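Local coordinates for uncharacterized metal-dependent hydrolase (Pyrococcus horikoshii, PDB 3IGH), which probably hydrolyses carbon-nitrogen bonds other than peptide bonds, although its substrate is unknown, at residues V210-L215 with E238-L243; T257-V261 with G308-A312; R385-M390 with D431-D435. All blocks are in the same frame, centred on the assembly; numbering follows the deposited sequence.

Interaction 1 (V210-L215 with E238-L243). With SO4 (sulfate ion), chain H.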
ATOM      1  N   VAL A 210      13.232  -5.020  -8.271  1.00 26.73           N
ATOM      2  CA  VAL A 210      12.155  -4.291  -8.926  1.00 25.10           C
ATOM      3  C   VAL A 210      12.677  -2.879  -9.196  1.00 27.28           C
ATOM      4  O   VAL A 210      13.017  -2.151  -8.254  1.00 28.33           O
ATOM      5  CB  VAL A 210      10.884  -4.249  -8.010  1.00 28.67           C
ATOM      6  CG1 VAL A 210       9.776  -3.411  -8.631  1.00 25.65           C
ATOM      7  CG2 VAL A 210      10.385  -5.649  -7.737  1.00 29.84           C
ATOM      8  N   ASN A 211      12.764  -2.499 -10.472  1.00 27.44           N
ATOM      9  CA  ASN A 211      13.199  -1.150 -10.835  1.00 25.55           C
ATOM     10  C   ASN A 211      12.014  -0.174 -10.906  1.00 29.06           C
ATOM     11  O   ASN A 211      10.895  -0.526 -10.533  1.00 24.31           O
ATOM     12  CB  ASN A 211      14.043  -1.146 -12.137  1.00 28.68           C
ATOM     13  CG  ASN A 211      13.266  -1.620 -13.373  1.00 28.69           C
ATOM     14  OD1 ASN A 211      12.050  -1.447 -13.478  1.00 28.88           O
ATOM     15  ND2 ASN A 211      13.988  -2.215 -14.329  1.00 28.57           N
ATOM     16  N   GLU A 212      12.261   1.037 -11.400  1.00 24.38           N
ATOM     17  CA  GLU A 212      11.266   2.120 -11.359  1.00 25.94           C
ATOM     18  C   GLU A 212      10.023   1.796 -12.174  1.00 32.97           C
ATOM     19  O   GLU A 212       8.897   1.910 -11.681  1.00 28.31           O
ATOM     20  CB  GLU A 212      11.882   3.445 -11.847  1.00 33.01           C
ATOM     21  CG  GLU A 212      12.881   4.103 -10.877  1.00 50.47           C
ATOM     22  CD  GLU A 212      14.330   3.574 -10.968  1.00 72.26           C
ATOM     23  OE1 GLU A 212      14.603   2.517 -11.604  1.00 44.43           O
ATOM     24  OE2 GLU A 212      15.211   4.242 -10.374  1.00 63.97           O
ATOM     25  N   LYS A 213      10.226   1.362 -13.414  1.00 28.72           N
ATOM     26  CA  LYS A 213       9.095   1.025 -14.282  1.00 27.38           C
ATOM     27  C   LYS A 213       8.371  -0.266 -13.923  1.00 25.47           C
ATOM     28  O   LYS A 213       7.153  -0.364 -14.115  1.00 29.69           O
ATOM     29  CB  LYS A 213       9.523   1.015 -15.743  1.00 29.72           C
ATOM     30  CG  LYS A 213       9.859   2.387 -16.253  1.00 31.94           C
ATOM     31  CD  LYS A 213      10.112   2.396 -17.740  1.00 36.44           C
ATOM     32  CE  LYS A 213      10.366   3.823 -18.201  1.00 41.78           C
ATOM     33  NZ  LYS A 213      10.810   3.877 -19.615  1.00 39.31           N
ATOM     34  N   ALA A 214       9.109  -1.261 -13.433  1.00 28.55           N
ATOM     35  CA  ALA A 214       8.486  -2.490 -12.932  1.00 24.45           C
ATOM     36  C   ALA A 214       7.596  -2.156 -11.733  1.00 27.49           C
ATOM     37  O   ALA A 214       6.495  -2.679 -11.625  1.00 27.90           O
ATOM     38  CB  ALA A 214       9.529  -3.529 -12.542  1.00 25.11           C
ATOM     39  N   LEU A 215       8.073  -1.274 -10.852  1.00 26.89           N
ATOM     40  CA  LEU A 215       7.256  -0.841  -9.720  1.00 28.64           C
ATOM     41  C   LEU A 215       5.990  -0.105 -10.160  1.00 26.37           C
ATOM     42  O   LEU A 215       4.917  -0.388  -9.638  1.00 27.91           O
ATOM     43  CB  LEU A 215       8.058  -0.020  -8.701  1.00 26.07           C
ATOM     44  CG  LEU A 215       7.288   0.347  -7.411  1.00 26.89           C
ATOM     45  CD1 LEU A 215       6.726  -0.890  -6.685  1.00 30.99           C
ATOM     46  CD2 LEU A 215       8.126   1.195  -6.466  1.00 27.57           C
ATOM     47  N   GLU A 238      18.107   2.301  -6.017  1.00 27.99           N
ATOM     48  CA  GLU A 238      17.659   3.522  -6.664  1.00 31.08           C
ATOM     49  C   GLU A 238      16.171   3.748  -6.398  1.00 34.90           C
ATOM     50  O   GLU A 238      15.749   4.872  -6.107  1.00 29.45           O
ATOM     51  CB  GLU A 238      17.949   3.474  -8.172  1.00 34.90           C
ATOM     52  CG  GLU A 238      19.447   3.503  -8.546  1.00 54.00           C
ATOM     53  CD  GLU A 238      20.220   2.185  -8.286  1.00 73.77           C
ATOM     54  OE1 GLU A 238      21.467   2.256  -8.215  1.00 77.31           O
ATOM     55  OE2 GLU A 238      19.609   1.091  -8.147  1.00 37.92           O
ATOM     56  N   VAL A 239      15.379   2.682  -6.470  1.00 26.26           N
ATOM     57  CA  VAL A 239      13.961   2.785  -6.122  1.00 26.09           C
ATOM     58  C   VAL A 239      13.750   3.048  -4.631  1.00 27.42           C
ATOM     59  O   VAL A 239      12.866   3.825  -4.263  1.00 26.98           O
ATOM     60  CB  VAL A 239      13.149   1.555  -6.601  1.00 32.06           C
ATOM     61  CG1 VAL A 239      11.711   1.609  -6.090  1.00 25.79           C
ATOM     62  CG2 VAL A 239      13.140   1.529  -8.106  1.00 23.94           C
ATOM     63  N   LEU A 240      14.580   2.439  -3.788  1.00 27.29           N
ATOM     64  CA  LEU A 240      14.495   2.661  -2.346  1.00 27.64           C
ATOM     65  C   LEU A 240      14.617   4.159  -2.008  1.00 30.09           C
ATOM     66  O   LEU A 240      13.865   4.670  -1.168  1.00 27.66           O
ATOM     67  CB  LEU A 240      15.554   1.837  -1.596  1.00 25.82           C
ATOM     68  CG  LEU A 240      15.737   2.119  -0.099  1.00 28.75           C
ATOM     69  CD1 LEU A 240      14.436   1.836   0.664  1.00 25.90           C
ATOM     70  CD2 LEU A 240      16.897   1.303   0.489  1.00 26.06           C
ATOM     71  N   ASP A 241      15.525   4.862  -2.688  1.00 25.61           N
ATOM     72  CA  ASP A 241      15.646   6.330  -2.516  1.00 32.24           C
ATOM     73  C   ASP A 241      14.329   7.055  -2.771  1.00 32.39           C
ATOM     74  O   ASP A 241      13.984   8.004  -2.070  1.00 31.91           O
ATOM     75  CB  ASP A 241      16.713   6.910  -3.449  1.00 31.86           C
ATOM     76  CG  ASP A 241      18.123   6.558  -3.019  1.00 44.31           C
ATOM     77  OD1 ASP A 241      18.306   6.104  -1.868  1.00 49.94           O
ATOM     78  OD2 ASP A 241      19.051   6.737  -3.839  1.00 53.81           O
ATOM     79  N   LYS A 242      13.604   6.604  -3.786  1.00 30.25           N
ATOM     80  CA  LYS A 242      12.319   7.204  -4.124  1.00 32.87           C
ATOM     81  C   LYS A 242      11.222   6.843  -3.121  1.00 33.54           C
ATOM     82  O   LYS A 242      10.371   7.675  -2.823  1.00 30.49           O
ATOM     83  CB  LYS A 242      11.917   6.833  -5.544  1.00 35.43           C
ATOM     84  CG  LYS A 242      12.859   7.402  -6.592  1.00 41.25           C
ATOM     85  CD  LYS A 242      12.273   7.299  -7.987  1.00 57.14           C
ATOM     86  CE  LYS A 242      13.148   8.037  -8.992  1.00 79.09           C
ATOM     87  NZ  LYS A 242      12.562   8.038 -10.360  1.00 93.49           N
ATOM     88  N   LEU A 243      11.253   5.619  -2.589  1.00 27.29           N
ATOM     89  CA  LEU A 243      10.336   5.240  -1.502  1.00 26.04           C
ATOM     90  C   LEU A 243      10.539   6.131  -0.292  1.00 32.49           C
ATOM     91  O   LEU A 243       9.574   6.640   0.275  1.00 29.47           O
ATOM     92  CB  LEU A 243      10.545   3.783  -1.087  1.00 26.76           C
ATOM     93  CG  LEU A 243      10.265   2.704  -2.137  1.00 31.27           C
ATOM     94  CD1 LEU A 243      10.421   1.326  -1.506  1.00 30.54           C
ATOM     95  CD2 LEU A 243       8.879   2.871  -2.750  1.00 35.22           C
TER
HETATM   96  S   SO4 H   7      17.577  -1.229 -13.578  0.50 43.54           S
HETATM   97  O1  SO4 H   7      16.727  -2.341 -13.985  0.50 39.08           O
HETATM   98  O2  SO4 H   7      18.804  -1.220 -14.363  0.50 40.32           O
HETATM   99  O3  SO4 H   7      16.866   0.024 -13.789  0.50 52.70           O
HETATM  100  O4  SO4 H   7      17.904  -1.356 -12.165  0.50 34.04           O
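Val239 lays its CG2 methyl over the turn where strand 202-210 gives way to helix 212-223: this carbon lies 3.4 Å from Glu212 N, 3.5 Å from Asn211 C and 3.7 Å from Val210 O. Its other methyl, Val239 CG1, meets Leu215 CD2 at 3.6 Å, and the same leucine carbon approaches Leu243 CD2 at 4.1 Å, so residues one turn apart on helix 237-246 share one leucine. Toward the solvent the contact becomes more polar. Glu212 CD passes 3.7 Å from Val239 CG2, while Glu212 OE2 reaches Glu238 CB at 3.6 Å. Lys242 NZ lies 4.0 Å from Glu212 CG and 4.6 Å from Glu212 OE2, opposite charges that lie near each other but too far apart for a close ion pair. No hydrogen bond crosses between the segments; van der Waals fit holds them. Within 210-215, Asn211 is the N-cap of helix 212-223: its OD1 accepts from Ala214 N at 2.9 Å. Outside the segments, Asn211 ND2 bonds to Tyr186 and donates to sulfate O1 at 2.8 Å, an ion probably left from the crystallisation liquor. The arrangement is the packing of consecutive helices in a beta-alpha barrel, each following its strand. Beneath them Leu215 and Leu243 rest on Ile258 of strand 256-264. Helix 183-199 adjoins one flank at Lys213 and Ala214, helix 294-305 touches Leu240 and Asp241, and Ile246 of the second subunit packs on Lys242 and Leu243.

Interaction 2 (T257-V261 with G308-A312)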
ATOM      1  N   THR A 257       2.943  -6.528  -2.059  1.00 26.09           N
ATOM      2  CA  THR A 257       3.619  -6.060  -0.858  1.00 27.00           C
ATOM      3  C   THR A 257       4.894  -5.327  -1.263  1.00 26.54           C
ATOM      4  O   THR A 257       5.730  -5.880  -1.994  1.00 25.51           O
ATOM      5  CB  THR A 257       4.023  -7.244   0.053  1.00 30.04           C
ATOM      6  OG1 THR A 257       2.876  -8.065   0.294  1.00 33.41           O
ATOM      7  CG2 THR A 257       4.597  -6.760   1.398  1.00 27.03           C
ATOM      8  N   ILE A 258       5.050  -4.091  -0.796  1.00 26.34           N
ATOM      9  CA  ILE A 258       6.355  -3.427  -0.862  1.00 25.68           C
ATOM     10  C   ILE A 258       7.136  -4.064   0.277  1.00 29.80           C
ATOM     11  O   ILE A 258       6.846  -3.808   1.445  1.00 27.56           O
ATOM     12  CB  ILE A 258       6.232  -1.884  -0.691  1.00 27.11           C
ATOM     13  CG1 ILE A 258       5.191  -1.313  -1.667  1.00 26.31           C
ATOM     14  CG2 ILE A 258       7.607  -1.193  -0.854  1.00 25.57           C
ATOM     15  CD1 ILE A 258       5.437  -1.649  -3.155  1.00 29.89           C
ATOM     16  N   ALA A 259       8.075  -4.940  -0.059  1.00 25.86           N
ATOM     17  CA  ALA A 259       8.645  -5.861   0.932  1.00 25.33           C
ATOM     18  C   ALA A 259      10.058  -5.494   1.411  1.00 25.42           C
ATOM     19  O   ALA A 259      10.378  -5.654   2.585  1.00 24.32           O
ATOM     20  CB  ALA A 259       8.637  -7.309   0.385  1.00 23.28           C
ATOM     21  N   GLY A 260      10.914  -5.047   0.505  1.00 26.86           N
ATOM     22  CA  GLY A 260      12.320  -4.869   0.864  1.00 26.50           C
ATOM     23  C   GLY A 260      13.182  -4.253  -0.215  1.00 23.48           C
ATOM     24  O   GLY A 260      12.673  -3.735  -1.203  1.00 27.13           O
ATOM     25  N   VAL A 261      14.491  -4.306   0.007  1.00 24.99           N
ATOM     26  CA  VAL A 261      15.491  -3.866  -0.968  1.00 26.54           C
ATOM     27  C   VAL A 261      16.400  -5.060  -1.280  1.00 23.83           C
ATOM     28  O   VAL A 261      16.623  -5.925  -0.422  1.00 24.86           O
ATOM     29  CB  VAL A 261      16.335  -2.653  -0.427  1.00 28.88           C
ATOM     30  CG1 VAL A 261      17.184  -3.054   0.781  1.00 27.20           C
ATOM     31  CG2 VAL A 261      17.224  -2.042  -1.522  1.00 24.86           C
ATOM     32  N   GLY A 308      11.249  -0.001   7.851  1.00 28.26           N
ATOM     33  CA  GLY A 308      10.723  -1.326   8.198  1.00 30.04           C
ATOM     34  C   GLY A 308      10.773  -2.323   7.048  1.00 27.17           C
ATOM     35  O   GLY A 308      10.031  -3.305   7.039  1.00 28.25           O
ATOM     36  N   LEU A 309      11.636  -2.056   6.073  1.00 26.58           N
ATOM     37  CA  LEU A 309      11.771  -2.910   4.892  1.00 27.55           C
ATOM     38  C   LEU A 309      12.770  -4.029   5.117  1.00 30.41           C
ATOM     39  O   LEU A 309      13.756  -3.862   5.854  1.00 26.86           O
ATOM     40  CB  LEU A 309      12.181  -2.076   3.672  1.00 24.54           C
ATOM     41  CG  LEU A 309      11.103  -1.181   3.062  1.00 28.75           C
ATOM     42  CD1 LEU A 309      11.747  -0.152   2.169  1.00 26.03           C
ATOM     43  CD2 LEU A 309      10.057  -1.999   2.283  1.00 24.62           C
ATOM     44  N   ASP A 310      12.517  -5.172   4.476  1.00 27.68           N
ATOM     45  CA  ASP A 310      13.448  -6.299   4.520  1.00 26.29           C
ATOM     46  C   ASP A 310      14.696  -5.978   3.688  1.00 28.44           C
ATOM     47  O   ASP A 310      14.709  -5.053   2.876  1.00 25.53           O
ATOM     48  CB  ASP A 310      12.777  -7.580   3.999  1.00 27.00           C
ATOM     49  CG  ASP A 310      13.513  -8.855   4.412  1.00 28.54           C
ATOM     50  OD1 ASP A 310      14.391  -8.805   5.298  1.00 30.70           O
ATOM     51  OD2 ASP A 310      13.212  -9.929   3.841  1.00 31.11           O
ATOM     52  N   VAL A 311      15.766  -6.716   3.926  1.00 24.41           N
ATOM     53  CA  VAL A 311      17.004  -6.529   3.186  1.00 23.37           C
ATOM     54  C   VAL A 311      17.496  -7.907   2.722  1.00 25.54           C
ATOM     55  O   VAL A 311      17.754  -8.800   3.543  1.00 29.06           O
ATOM     56  CB  VAL A 311      18.079  -5.836   4.070  1.00 25.73           C
ATOM     57  CG1 VAL A 311      19.372  -5.630   3.275  1.00 27.56           C
ATOM     58  CG2 VAL A 311      17.539  -4.498   4.632  1.00 22.49           C
ATOM     59  N   ALA A 312      17.606  -8.066   1.408  1.00 29.30           N
ATOM     60  CA  ALA A 312      18.106  -9.296   0.806  1.00 28.54           C
ATOM     61  C   ALA A 312      19.445  -9.026   0.164  1.00 28.17           C
ATOM     62  O   ALA A 312      19.592  -8.084  -0.612  1.00 30.84           O
ATOM     63  CB  ALA A 312      17.120  -9.845  -0.243  1.00 27.16           C
TER
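Strands 257-261 and 310-312 run parallel but strongly twisted, their axes 47° apart and 4.6 Å at closest approach. Gly260 pairs with Asp310 (CA to CA 4.1 Å) and Val261 with Val311 (CA to CA 5.2 Å). Three backbone hydrogen bonds fix this register: Asp310 N to Ala259 O at 2.9 Å, Val261 N to Asp310 O at 3.0 Å and Ala312 N to Val261 O at 3.0 Å. Asp310 thus brackets Gly260. The backbone is not evenly extended here, since Ala259 has a psi of -40°, and Gly260 CA comes within 3.1 Å of Asp310 O; a CB on Gly260 would clash with that oxygen. Before the second strand, Gly308, at positive phi, is the C-prime residue of the Schellman motif that ends helix 294-305. Leu309 then folds back over the first strand, its CD2 lying 3.6 Å from both Ala259 C and Gly260 N and 4.1 Å from Ile258 CG2. On one face of the sheet Val261 CG1 meets Val311 CG2 at 4.1 Å, and Ala304 of helix 294-305 covers both valines. Asp310 occupies the other face, where its carboxylate forms a salt bridge with Arg357 and a hydrogen bond with Tyr234; Asp310 OD1 also accepts a weak bond from Val311 N at 2.9 Å. The chemistry is therefore that of two neighbouring parallel strands in a TIM-type barrel: aliphatic toward the outer helices, with a buried acid toward the interior whose charge is balanced by Arg357 and which also hydrogen-bonds to Tyr234, both on other strands.

Interaction 3 (R385-M390 with D431-D435)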
ATOM      1  N   ARG A 385      24.831 -26.748  -0.037  1.00 30.22           N
ATOM      2  CA  ARG A 385      24.733 -27.728   1.051  1.00 30.02           C
ATOM      3  C   ARG A 385      23.408 -27.619   1.795  1.00 35.47           C
ATOM      4  O   ARG A 385      23.360 -27.300   2.988  1.00 34.75           O
ATOM      5  CB  ARG A 385      25.969 -27.667   1.977  1.00 33.90           C
ATOM      6  CG  ARG A 385      26.270 -26.311   2.619  1.00 34.81           C
ATOM      7  CD  ARG A 385      27.669 -26.252   3.229  1.00 34.15           C
ATOM      8  NE  ARG A 385      27.950 -27.319   4.189  1.00 32.79           N
ATOM      9  CZ  ARG A 385      29.061 -27.404   4.925  1.00 33.73           C
ATOM     10  NH1 ARG A 385      30.012 -26.482   4.829  1.00 31.58           N
ATOM     11  NH2 ARG A 385      29.223 -28.418   5.762  1.00 40.21           N
ATOM     12  N   PHE A 386      22.329 -27.943   1.082  1.00 35.27           N
ATOM     13  CA  PHE A 386      20.971 -27.612   1.532  1.00 35.50           C
ATOM     14  C   PHE A 386      20.539 -28.314   2.816  1.00 39.00           C
ATOM     15  O   PHE A 386      19.840 -27.720   3.633  1.00 35.01           O
ATOM     16  CB  PHE A 386      19.942 -27.878   0.431  1.00 32.05           C
ATOM     17  CG  PHE A 386      20.224 -27.162  -0.861  1.00 32.91           C
ATOM     18  CD1 PHE A 386      19.963 -27.791  -2.076  1.00 31.42           C
ATOM     19  CD2 PHE A 386      20.746 -25.867  -0.875  1.00 35.08           C
ATOM     20  CE1 PHE A 386      20.209 -27.146  -3.277  1.00 37.09           C
ATOM     21  CE2 PHE A 386      21.009 -25.223  -2.084  1.00 32.15           C
ATOM     22  CZ  PHE A 386      20.726 -25.859  -3.285  1.00 31.18           C
ATOM     23  N   LYS A 387      20.950 -29.571   2.979  1.00 38.51           N
ATOM     24  CA  LYS A 387      20.652 -30.318   4.192  1.00 43.11           C
ATOM     25  C   LYS A 387      21.319 -29.678   5.413  1.00 37.26           C
ATOM     26  O   LYS A 387      20.657 -29.469   6.426  1.00 35.71           O
ATOM     27  CB  LYS A 387      21.027 -31.801   4.053  1.00 42.36           C
ATOM     28  CG  LYS A 387      20.478 -32.663   5.199  1.00 52.78           C
ATOM     29  CD  LYS A 387      20.757 -34.148   5.007  1.00 59.47           C
ATOM     30  CE  LYS A 387      19.910 -34.992   5.957  1.00 72.55           C
ATOM     31  NZ  LYS A 387      20.140 -36.456   5.779  1.00 77.46           N
ATOM     32  N   ASP A 388      22.604 -29.337   5.291  1.00 35.18           N
ATOM     33  CA  ASP A 388      23.317 -28.591   6.339  1.00 36.65           C
ATOM     34  C   ASP A 388      22.683 -27.230   6.659  1.00 44.46           C
ATOM     35  O   ASP A 388      22.563 -26.863   7.824  1.00 36.48           O
ATOM     36  CB  ASP A 388      24.789 -28.380   5.964  1.00 36.27           C
ATOM     37  CG  ASP A 388      25.553 -29.685   5.832  1.00 47.42           C
ATOM     38  OD1 ASP A 388      25.126 -30.684   6.447  1.00 44.19           O
ATOM     39  OD2 ASP A 388      26.574 -29.707   5.107  1.00 45.10           O
ATOM     40  N   LEU A 389      22.294 -26.485   5.625  1.00 37.65           N
ATOM     41  CA  LEU A 389      21.728 -25.141   5.808  1.00 36.57           C
ATOM     42  C   LEU A 389      20.343 -25.153   6.473  1.00 34.45           C
ATOM     43  O   LEU A 389      20.034 -24.277   7.297  1.00 37.41           O
ATOM     44  CB  LEU A 389      21.677 -24.395   4.469  1.00 32.88           C
ATOM     45  CG  LEU A 389      23.033 -24.096   3.816  1.00 31.23           C
ATOM     46  CD1 LEU A 389      22.886 -23.600   2.375  1.00 33.84           C
ATOM     47  CD2 LEU A 389      23.846 -23.098   4.656  1.00 35.80           C
ATOM     48  N   MET A 390      19.534 -26.162   6.134  1.00 37.94           N
ATOM     49  CA  MET A 390      18.183 -26.326   6.678  0.50 39.71           C
ATOM     50  C   MET A 390      18.234 -26.515   8.200  1.00 42.02           C
ATOM     51  O   MET A 390      17.291 -26.167   8.919  1.00 42.79           O
ATOM     52  CB  MET A 390      17.506 -27.531   6.013  0.50 42.47           C
ATOM     53  CG  MET A 390      16.014 -27.386   5.720  0.50 49.40           C
ATOM     54  SD  MET A 390      15.398 -28.693   4.618  0.50 37.90           S
ATOM     55  CE  MET A 390      15.971 -30.153   5.492  0.50 35.13           C
ATOM     56  N   ASP A 431      25.050 -36.856   0.217  1.00 38.49           N
ATOM     57  CA  ASP A 431      24.503 -36.738   1.568  1.00 40.69           C
ATOM     58  C   ASP A 431      23.697 -35.450   1.816  1.00 43.68           C
ATOM     59  O   ASP A 431      23.060 -35.304   2.859  1.00 43.15           O
ATOM     60  CB  ASP A 431      25.629 -36.877   2.604  1.00 47.38           C
ATOM     61  CG  ASP A 431      26.505 -35.624   2.709  1.00 61.78           C
ATOM     62  OD1 ASP A 431      26.805 -35.215   3.847  1.00 74.24           O
ATOM     63  OD2 ASP A 431      26.897 -35.051   1.670  1.00 80.29           O
ATOM     64  N   GLN A 432      23.717 -34.533   0.850  1.00 37.95           N
ATOM     65  CA  GLN A 432      22.987 -33.272   0.973  1.00 39.77           C
ATOM     66  C   GLN A 432      21.581 -33.334   0.375  1.00 37.05           C
ATOM     67  O   GLN A 432      20.838 -32.347   0.431  1.00 40.90           O
ATOM     68  CB  GLN A 432      23.787 -32.127   0.350  1.00 40.92           C
ATOM     69  CG  GLN A 432      25.053 -31.767   1.125  1.00 37.09           C
ATOM     70  CD  GLN A 432      24.755 -31.400   2.561  1.00 44.43           C
ATOM     71  OE1 GLN A 432      24.011 -30.463   2.829  1.00 32.77           O
ATOM     72  NE2 GLN A 432      25.320 -32.150   3.493  1.00 35.41           N
ATOM     73  N   ALA A 433      21.231 -34.487  -0.195  1.00 36.11           N
ATOM     74  CA  ALA A 433      19.900 -34.723  -0.767  1.00 36.68           C
ATOM     75  C   ALA A 433      18.820 -34.571   0.298  1.00 41.72           C
ATOM     76  O   ALA A 433      19.010 -34.984   1.441  1.00 41.79           O
ATOM     77  CB  ALA A 433      19.835 -36.111  -1.387  1.00 34.17           C
ATOM     78  N   LEU A 434      17.706 -33.946  -0.072  1.00 41.88           N
ATOM     79  CA  LEU A 434      16.576 -33.788   0.845  1.00 40.06           C
ATOM     80  C   LEU A 434      15.516 -34.817   0.499  1.00 39.63           C
ATOM     81  O   LEU A 434      15.466 -35.294  -0.631  1.00 39.54           O
ATOM     82  CB  LEU A 434      15.971 -32.380   0.741  1.00 41.96           C
ATOM     83  CG  LEU A 434      16.849 -31.152   1.008  1.00 45.70           C
ATOM     84  CD1 LEU A 434      15.981 -29.909   1.087  1.00 45.55           C
ATOM     85  CD2 LEU A 434      17.635 -31.313   2.287  1.00 55.07           C
ATOM     86  N   ASP A 435      14.661 -35.161   1.453  1.00 36.50           N
ATOM     87  CA  ASP A 435      13.500 -35.973   1.105  1.00 44.01           C
ATOM     88  C   ASP A 435      12.387 -35.068   0.569  1.00 43.43           C
ATOM     89  O   ASP A 435      12.447 -33.843   0.735  1.00 40.12           O
ATOM     90  CB  ASP A 435      13.040 -36.868   2.267  1.00 49.04           C
ATOM     91  CG  ASP A 435      12.717 -36.096   3.534  1.00 58.37           C
ATOM     92  OD1 ASP A 435      12.145 -34.986   3.466  1.00 62.20           O
ATOM     93  OD2 ASP A 435      13.026 -36.624   4.623  1.00 75.52           O
TER
HETATM   94  O   HOH W   1      20.455 -36.918   2.673  1.00 51.18           O
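Hydrogen bonding centres on the Gln432 side chain, which lies across the first turn of helix 386-392. Gln432 OE1 accepts from Asp388 N at 3.1 Å, taking up an amide too near the helix start for a partner inside it, and Gln432 NE2 donates weakly to Asp388 OD1 at 3.3 Å. Both ends of the glutamine amide thus engage one residue; a further weak bond joins Gln432 NE2 to Asp431 OD1 at 3.4 Å. No salt bridge crosses between the segments: Arg385, at the N-cap position, bonds to Asp388 OD2 through NE at 2.9 Å and NH2 at 3.0 Å, and also pairs with Asp345. One water bridges the segments, accepting from Lys387 NZ at 3.2 Å and donating to Asp431 O at 3.1 Å and Ala433 O at 2.7 Å. Apolar contact falls to Leu434, whose CD2 is 3.7 Å from Lys387 CA and whose CD1 is 3.8 Å from Met390 SD in the conformer given; Leu434 also packs on Phe397. Asp435 then caps helix 436-450 at Asp438. The contact fastens the connection between helices 425-429 and 436-450 to the start of helix 386-392, and its chemistry implies directional hydrogen bonding at one end, where Gln432 pairs with the Asp388 amide and more weakly with its carboxylate, giving way to less specific apolar contact at the other.

In the fold
The three contacts follow one another along the chain, each closing before the next opens. Interactions 1 and 2 are neighbours, their centres 12 Å apart: the helices of interaction 1 pack directly on strand 256-264 of interaction 2, where Leu240 reaches Val261, and Leu240 also meets Leu309 in the loop before strand 310-315. Together they make a helix-on-strand layer of the barrel, and both touch the second subunit. Interaction 3 lies far off, its centre about 35 Å from that of interaction 1 and 27 Å from that of interaction 2, among helices around strand 395-397, which belongs to the same curled sheet. The set therefore samples widely separated parts of one barrel, with interaction 3 away from the dimer contact.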